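Local coordinates for putative branched-chain amino acid ABC transporter, periplasmic branched-chain amino acid-binding protein (Pseudomonas protegens Pf-5, PDB 4RU0), which probably serves as the periplasmic solute-binding component of an ABC importer, capturing a branched-chain amino acid or a related small solute, at residues T185-S190 against Q213-D218; F239-G244 against I265-A270. All blocks are in the same frame, centred on the assembly; numbering follows the deposited sequence.

Contact 1 of 2, residues T185-S190 against Q213-D218; sequences TLYHDS and QIPVAD
At one outer edge of the sheet, strand 210-216 runs parallel to strand 182-188, and the C-terminal end of this pairing sets the Tyr-187 ring against Pro-215 and His-188 beside Asp-218. The backbone ladder is regular: Thr-185 O accepts from Ile-214 N, Ile-214 O from Tyr-187 N, Tyr-187 O from Val-216 N, and Val-216 O from Asp-189 N. Side chains then sort by face. On one, Leu-186 CD1 lies against Val-216 CG2 (3.5 Å) and Ile-214 CG2 (3.6 Å), with helix 224-233 packing on Leu-186 and Ile-214. On the other, Tyr-187 CG sits between the backbone N and the carbonyl carbon (chi1 66°), which leans the ring toward strand 210-216; Pro-215 CA lies over one face in a CH-pi contact, 3.8 Å from the ring centroid. Pro-215 CB touches the phenol end, 3.5 Å from Tyr-187 OH. Gln-213 lies alongside Thr-185, its OE1 3.3 Å from Thr-185 CB, while its NE2 bonds back to Asn-211. An alanine in place of Tyr-187 would probably leave Pro-215 without its aromatic cover and open a gap beside the Gln-213 amide. At the end of the pairing, His-188 NE2 donates to Asp-218 OD1 (2.6 Å), in the following loop, on the anti lone pair, imidazole and carboxylate nearly perpendicular at 88°. His-188 ND1 meets Ser-190 OG at 2.9 Å, which leaves the ring pinned at both nitrogens. Ser-190 is the N-cap of helix 191-194. Parallel strands ending in loops that lead into helices, as here, are typical of the alpha/beta lobes of periplasmic binding proteins.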
loop_
_atom_site.group_PDB
_atom_site.type_symbol
_atom_site.label_atom_id
_atom_site.label_comp_id
_atom_site.label_asym_id
_atom_site.label_seq_id
_atom_site.Cartn_x
_atom_site.Cartn_y
_atom_site.Cartn_z
ATOM N N THR A 185 -8.564 16.466 -9.316
ATOM C CA THR A 185 -8.577 15.367 -8.371
ATOM C C THR A 185 -9.995 15.175 -7.849
ATOM O O THR A 185 -10.564 16.063 -7.198
ATOM C CB THR A 185 -7.595 15.599 -7.195
ATOM O OG1 THR A 185 -6.257 15.665 -7.695
ATOM C CG2 THR A 185 -7.686 14.463 -6.186
ATOM N N LEU A 186 -10.567 14.020 -8.175
ATOM C CA LEU A 186 -11.883 13.626 -7.698
ATOM C C LEU A 186 -11.726 12.693 -6.498
ATOM O O LEU A 186 -11.341 11.533 -6.660
ATOM C CB LEU A 186 -12.668 12.936 -8.811
ATOM C CG LEU A 186 -14.146 12.658 -8.519
ATOM C CD1 LEU A 186 -14.878 13.968 -8.325
ATOM C CD2 LEU A 186 -14.773 11.860 -9.644
ATOM N N TYR A 187 -12.000 13.195 -5.296
ATOM C CA TYR A 187 -11.670 12.428 -4.095
ATOM C C TYR A 187 -12.860 12.177 -3.179
ATOM O O TYR A 187 -13.698 13.060 -2.952
ATOM C CB TYR A 187 -10.559 13.127 -3.296
ATOM C CG TYR A 187 -10.944 14.463 -2.693
ATOM C CD1 TYR A 187 -11.483 14.541 -1.410
ATOM C CD2 TYR A 187 -10.769 15.647 -3.402
ATOM C CE1 TYR A 187 -11.842 15.757 -0.856
ATOM C CE2 TYR A 187 -11.124 16.874 -2.853
ATOM C CZ TYR A 187 -11.661 16.921 -1.581
ATOM O OH TYR A 187 -12.012 18.128 -1.025
ATOM N N HIS A 188 -12.917 10.953 -2.667
ATOM C CA HIS A 188 -13.834 10.576 -1.604
ATOM C C HIS A 188 -13.646 11.543 -0.453
ATOM O O HIS A 188 -12.530 11.740 0.013
ATOM C CB HIS A 188 -13.567 9.135 -1.168
ATOM C CG HIS A 188 -14.579 8.584 -0.213
ATOM N ND1 HIS A 188 -14.365 8.532 1.146
ATOM C CD2 HIS A 188 -15.802 8.042 -0.424
ATOM C CE1 HIS A 188 -15.417 7.989 1.736
ATOM N NE2 HIS A 188 -16.305 7.687 0.802
ATOM N N ASP A 189 -14.724 12.180 -0.012
ATOM C CA ASP A 189 -14.598 13.173 1.047
ATOM C C ASP A 189 -14.362 12.466 2.381
ATOM O O ASP A 189 -15.297 12.142 3.110
ATOM C CB ASP A 189 -15.834 14.078 1.106
ATOM C CG ASP A 189 -15.622 15.299 1.993
ATOM O OD1 ASP A 189 -14.486 15.831 2.028
ATOM O OD2 ASP A 189 -16.589 15.732 2.661
ATOM N N SER A 190 -13.090 12.228 2.673
ATOM C CA SER A 190 -12.659 11.520 3.874
ATOM C C SER A 190 -11.187 11.842 4.099
ATOM O O SER A 190 -10.573 12.503 3.263
ATOM C CB SER A 190 -12.871 10.013 3.735
ATOM O OG SER A 190 -12.120 9.493 2.647
ATOM N N GLN A 213 -9.632 20.613 -7.264
ATOM C CA GLN A 213 -9.979 19.668 -6.204
ATOM C C GLN A 213 -11.493 19.489 -6.076
ATOM O O GLN A 213 -12.214 20.432 -5.756
ATOM C CB GLN A 213 -9.386 20.134 -4.869
ATOM C CG GLN A 213 -7.859 20.070 -4.803
ATOM C CD GLN A 213 -7.320 18.645 -4.890
ATOM O OE1 GLN A 213 -8.040 17.675 -4.650
ATOM N NE2 GLN A 213 -6.045 18.518 -5.236
ATOM N N ILE A 214 -11.975 18.277 -6.326
ATOM C CA ILE A 214 -13.420 18.033 -6.354
ATOM C C ILE A 214 -13.835 16.908 -5.402
ATOM O O ILE A 214 -13.566 15.734 -5.663
ATOM C CB ILE A 214 -13.895 17.682 -7.775
ATOM C CG1 ILE A 214 -13.479 18.771 -8.771
ATOM C CG2 ILE A 214 -15.388 17.495 -7.795
ATOM C CD1 ILE A 214 -13.677 18.374 -10.226
ATOM N N PRO A 215 -14.485 17.267 -4.287
ATOM C CA PRO A 215 -14.919 16.281 -3.285
ATOM C C PRO A 215 -16.150 15.482 -3.707
ATOM O O PRO A 215 -17.000 15.988 -4.441
ATOM C CB PRO A 215 -15.236 17.142 -2.061
ATOM C CG PRO A 215 -15.587 18.473 -2.621
ATOM C CD PRO A 215 -14.721 18.652 -3.843
ATOM N N VAL A 216 -16.225 14.235 -3.252
ATOM C CA VAL A 216 -17.415 13.413 -3.434
ATOM C C VAL A 216 -17.898 12.919 -2.082
ATOM O O VAL A 216 -17.198 12.163 -1.402
ATOM C CB VAL A 216 -17.161 12.201 -4.341
ATOM C CG1 VAL A 216 -18.365 11.271 -4.312
ATOM C CG2 VAL A 216 -16.886 12.648 -5.756
ATOM N N ALA A 217 -19.092 13.351 -1.693
ATOM C CA ALA A 217 -19.647 13.009 -0.388
ATOM C C ALA A 217 -20.019 11.536 -0.317
ATOM O O ALA A 217 -20.432 10.941 -1.316
ATOM C CB ALA A 217 -20.867 13.880 -0.084
ATOM N N ASP A 218 -19.865 10.949 0.865
ATOM C CA ASP A 218 -20.287 9.572 1.103
ATOM C C ASP A 218 -21.805 9.473 0.957
ATOM O O ASP A 218 -22.523 10.372 1.382
ATOM C CB ASP A 218 -19.836 9.114 2.493
ATOM C CG ASP A 218 -19.582 7.623 2.561
ATOM O OD1 ASP A 218 -18.591 7.162 1.953
ATOM O OD2 ASP A 218 -20.369 6.908 3.223
#

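Contact 2 of 2, residues F239-G244 against I265-A270. With P3G (3,6,9,12,15-pentaoxaheptadecane), chain C.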
loop_
_atom_site.group_PDB
_atom_site.type_symbol
_atom_site.label_atom_id
_atom_site.label_comp_id
_atom_site.label_asym_id
_atom_site.label_seq_id
_atom_site.Cartn_x
_atom_site.Cartn_y
_atom_site.Cartn_z
ATOM N N PHE A 239 -7.230 12.622 -11.578
ATOM C CA PHE A 239 -6.666 11.804 -10.519
ATOM C C PHE A 239 -7.840 11.278 -9.686
ATOM O O PHE A 239 -8.452 12.026 -8.925
ATOM C CB PHE A 239 -5.698 12.635 -9.672
ATOM C CG PHE A 239 -4.860 11.833 -8.703
ATOM C CD1 PHE A 239 -4.793 10.447 -8.781
ATOM C CD2 PHE A 239 -4.135 12.478 -7.713
ATOM C CE1 PHE A 239 -4.016 9.717 -7.881
ATOM C CE2 PHE A 239 -3.356 11.758 -6.815
ATOM C CZ PHE A 239 -3.298 10.370 -6.901
ATOM N N LEU A 240 -8.167 10.000 -9.847
ATOM C CA LEU A 240 -9.363 9.451 -9.225
ATOM C C LEU A 240 -9.058 8.838 -7.866
ATOM O O LEU A 240 -8.496 7.747 -7.780
ATOM C CB LEU A 240 -10.007 8.404 -10.131
ATOM C CG LEU A 240 -11.344 7.877 -9.626
ATOM C CD1 LEU A 240 -12.351 9.010 -9.559
ATOM C CD2 LEU A 240 -11.858 6.735 -10.493
ATOM N N ARG A 241 -9.509 9.491 -6.813
ATOM C CA ARG A 241 -9.202 9.062 -5.466
ATOM C C ARG A 241 -10.508 8.822 -4.756
ATOM O O ARG A 241 -10.822 9.397 -3.760
ATOM C CB ARG A 241 -8.371 10.111 -4.749
ATOM C CG ARG A 241 -7.091 10.475 -5.468
ATOM C CD ARG A 241 -6.056 11.079 -4.547
ATOM N NE ARG A 241 -5.597 10.063 -3.645
ATOM C CZ ARG A 241 -5.761 10.077 -2.337
ATOM N NH1 ARG A 241 -5.333 9.061 -1.631
ATOM N NH2 ARG A 241 -6.332 11.088 -1.748
ATOM N N THR A 242 -11.257 7.920 -5.339
ATOM C CA THR A 242 -12.484 7.406 -4.757
ATOM C C THR A 242 -12.185 6.085 -4.058
ATOM O O THR A 242 -11.052 5.604 -4.078
ATOM C CB THR A 242 -13.567 7.183 -5.834
ATOM O OG1 THR A 242 -12.997 6.440 -6.924
ATOM C CG2 THR A 242 -14.084 8.510 -6.353
ATOM N N TRP A 243 -13.202 5.502 -3.443
ATOM C CA TRP A 243 -13.045 4.230 -2.758
ATOM C C TRP A 243 -14.380 3.503 -2.705
ATOM O O TRP A 243 -15.433 4.129 -2.571
ATOM C CB TRP A 243 -12.485 4.448 -1.350
ATOM C CG TRP A 243 -12.604 3.251 -0.475
ATOM C CD1 TRP A 243 -11.800 2.146 -0.476
ATOM C CD2 TRP A 243 -13.593 3.032 0.535
ATOM N NE1 TRP A 243 -12.231 1.250 0.476
ATOM C CE2 TRP A 243 -13.331 1.771 1.109
ATOM C CE3 TRP A 243 -14.673 3.779 1.010
ATOM C CZ2 TRP A 243 -14.115 1.240 2.137
ATOM C CZ3 TRP A 243 -15.451 3.252 2.031
ATOM C CH2 TRP A 243 -15.168 1.994 2.583
ATOM N N GLY A 244 -14.335 2.183 -2.835
ATOM C CA GLY A 244 -15.538 1.379 -2.820
ATOM C C GLY A 244 -16.493 1.729 -3.944
ATOM O O GLY A 244 -16.115 1.730 -5.114
ATOM N N ILE A 265 -6.720 8.504 -13.984
ATOM C CA ILE A 265 -5.743 7.677 -13.286
ATOM C C ILE A 265 -6.166 7.442 -11.847
ATOM O O ILE A 265 -6.257 8.376 -11.048
ATOM C CB ILE A 265 -4.341 8.301 -13.293
ATOM C CG1 ILE A 265 -3.914 8.643 -14.721
ATOM C CG2 ILE A 265 -3.349 7.349 -12.654
ATOM C CD1 ILE A 265 -2.586 9.368 -14.807
ATOM N N GLY A 266 -6.415 6.183 -11.518
ATOM C CA GLY A 266 -6.889 5.846 -10.194
ATOM C C GLY A 266 -5.800 5.766 -9.141
ATOM O O GLY A 266 -4.646 5.423 -9.428
ATOM N N ASP A 267 -6.186 6.107 -7.915
ATOM C CA ASP A 267 -5.406 5.838 -6.714
ATOM C C ASP A 267 -5.054 4.353 -6.638
ATOM O O ASP A 267 -5.695 3.523 -7.288
ATOM C CB ASP A 267 -6.209 6.255 -5.482
ATOM C CG ASP A 267 -5.368 6.343 -4.239
ATOM O OD1 ASP A 267 -5.186 5.307 -3.565
ATOM O OD2 ASP A 267 -4.903 7.461 -3.928
ATOM N N ILE A 268 -4.054 4.003 -5.839
ATOM C CA ILE A 268 -3.703 2.592 -5.689
ATOM C C ILE A 268 -4.853 1.822 -5.041
ATOM O O ILE A 268 -4.992 0.621 -5.237
ATOM C CB ILE A 268 -2.415 2.397 -4.871
ATOM C CG1 ILE A 268 -2.592 2.898 -3.436
ATOM C CG2 ILE A 268 -1.242 3.100 -5.553
ATOM C CD1 ILE A 268 -1.487 2.462 -2.510
ATOM N N TRP A 269 -5.701 2.525 -4.300
ATOM C CA TRP A 269 -6.873 1.903 -3.692
ATOM C C TRP A 269 -8.092 2.006 -4.602
ATOM O O TRP A 269 -9.230 1.873 -4.161
ATOM C CB TRP A 269 -7.147 2.528 -2.323
ATOM C CG TRP A 269 -5.978 2.333 -1.426
ATOM C CD1 TRP A 269 -5.082 3.275 -1.037
ATOM C CD2 TRP A 269 -5.544 1.098 -0.850
ATOM N NE1 TRP A 269 -4.124 2.710 -0.233
ATOM C CE2 TRP A 269 -4.386 1.373 -0.104
ATOM C CE3 TRP A 269 -6.031 -0.212 -0.883
ATOM C CZ2 TRP A 269 -3.699 0.385 0.601
ATOM C CZ3 TRP A 269 -5.350 -1.193 -0.183
ATOM C CH2 TRP A 269 -4.198 -0.889 0.549
ATOM N N ALA A 270 -7.832 2.243 -5.882
ATOM C CA ALA A 270 -8.868 2.195 -6.906
ATOM C C ALA A 270 -8.311 1.474 -8.124
ATOM O O ALA A 270 -8.666 1.783 -9.253
ATOM C CB ALA A 270 -9.341 3.602 -7.271
HETATM O O3 P3G C . -6.743 -4.499 2.621
HETATM C C7 P3G C . -5.950 -3.439 3.123
HETATM C C8 P3G C . -6.834 -2.489 3.910
HETATM O O4 P3G C . -6.238 -1.200 3.898
HETATM C C9 P3G C . -7.208 -0.175 3.787
HETATM C C10 P3G C . -6.700 0.836 2.785
HETATM O O5 P3G C . -7.198 2.118 3.125
HETATM C C11 P3G C . -7.786 2.758 2.011
HETATM C C12 P3G C . -8.570 3.965 2.490
HETATM O O6 P3G C . -9.880 3.916 1.958
HETATM C C13 P3G C . -10.753 4.805 2.617
HETATM C C14 P3G C . -11.587 4.026 3.602
HETATM O O7 P3G C . -12.199 4.926 4.512
HETATM O O HOH W 1 -11.844 1.923 -4.994
#
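Arg-241, the last residue of strand 237-241, meets Asp-267, the first after strand 264-266, and one carboxylate oxygen takes both bonds between them. Asp-267 OD2 accepts from Arg-241 NE (2.7 Å) and from NH1 (2.8 Å), a side-on salt bridge in which both nitrogens approach from the same face of the carboxylate and the two planes stand 54° apart. A bend at chi3 (68°) swings NE out of the extended line of the chain. The other oxygen, OD1, is used on its anti lone pair by Trp-269 N (2.9 Å), closing an Asx turn, so both carboxylate oxygens are engaged. Arg-241 NH2 goes to Tyr-192 O, and the guanidinium has cation-pi contacts with Tyr-192 and Phe-157. Behind this pair the parallel ladder is short: Leu-240 N donates to Ile-265 O and Leu-240 O accepts from Asp-267 N, both at 2.8 Å. Phe-239 puts its ring edge to Ile-265 O, with CD1 at 3.4 Å, while Arg-241 CD lies over one face of that ring. Thr-242 OG1 is hydrogen-bonded to Thr-247 OG1 and Thr-242 O to Tyr-192 OH; Trp-269 NE1 donates to Gly-135 O, and a water lies 2.7 Å from Trp-269 O, weakly bonded to Gly-244 N. The two indoles each present a face to a different part of the bound polyether: Trp-243 has C14 over its ring centre, and Trp-269 has C10 over one face, 3.7 Å from CZ2. The contact lies within the beta-alpha-beta unit of strand 237-241, helix 246-256 and strand 264-266, between strands 182-188 and 287-290, with helix 157-172 packed on Phe-239 and Ile-265.

In the fold
Both contacts are parallel strand pairings in one sheet, and they share a boundary: strand 182-188 of contact 1 is the neighbour of strand 237-241 of contact 2, joined by probable hydrogen bonds from Arg-241 N to Leu-186 O and from His-188 N to Arg-241 O. Contact 1 takes in one of the two edge strands; its centre lies about 20 Å from the chain centre, and it is only partly buried, with Pro-215 and Asp-218 exposed. Contact 2, its centre about 12 Å from the chain centre, is buried. Their chemistry differs accordingly: contact 1 has the longer ladder and a histidine-carboxylate bond at its end, whereas contact 2 has fewer backbone bonds, a buried salt bridge and two tryptophans lining the ligand pocket.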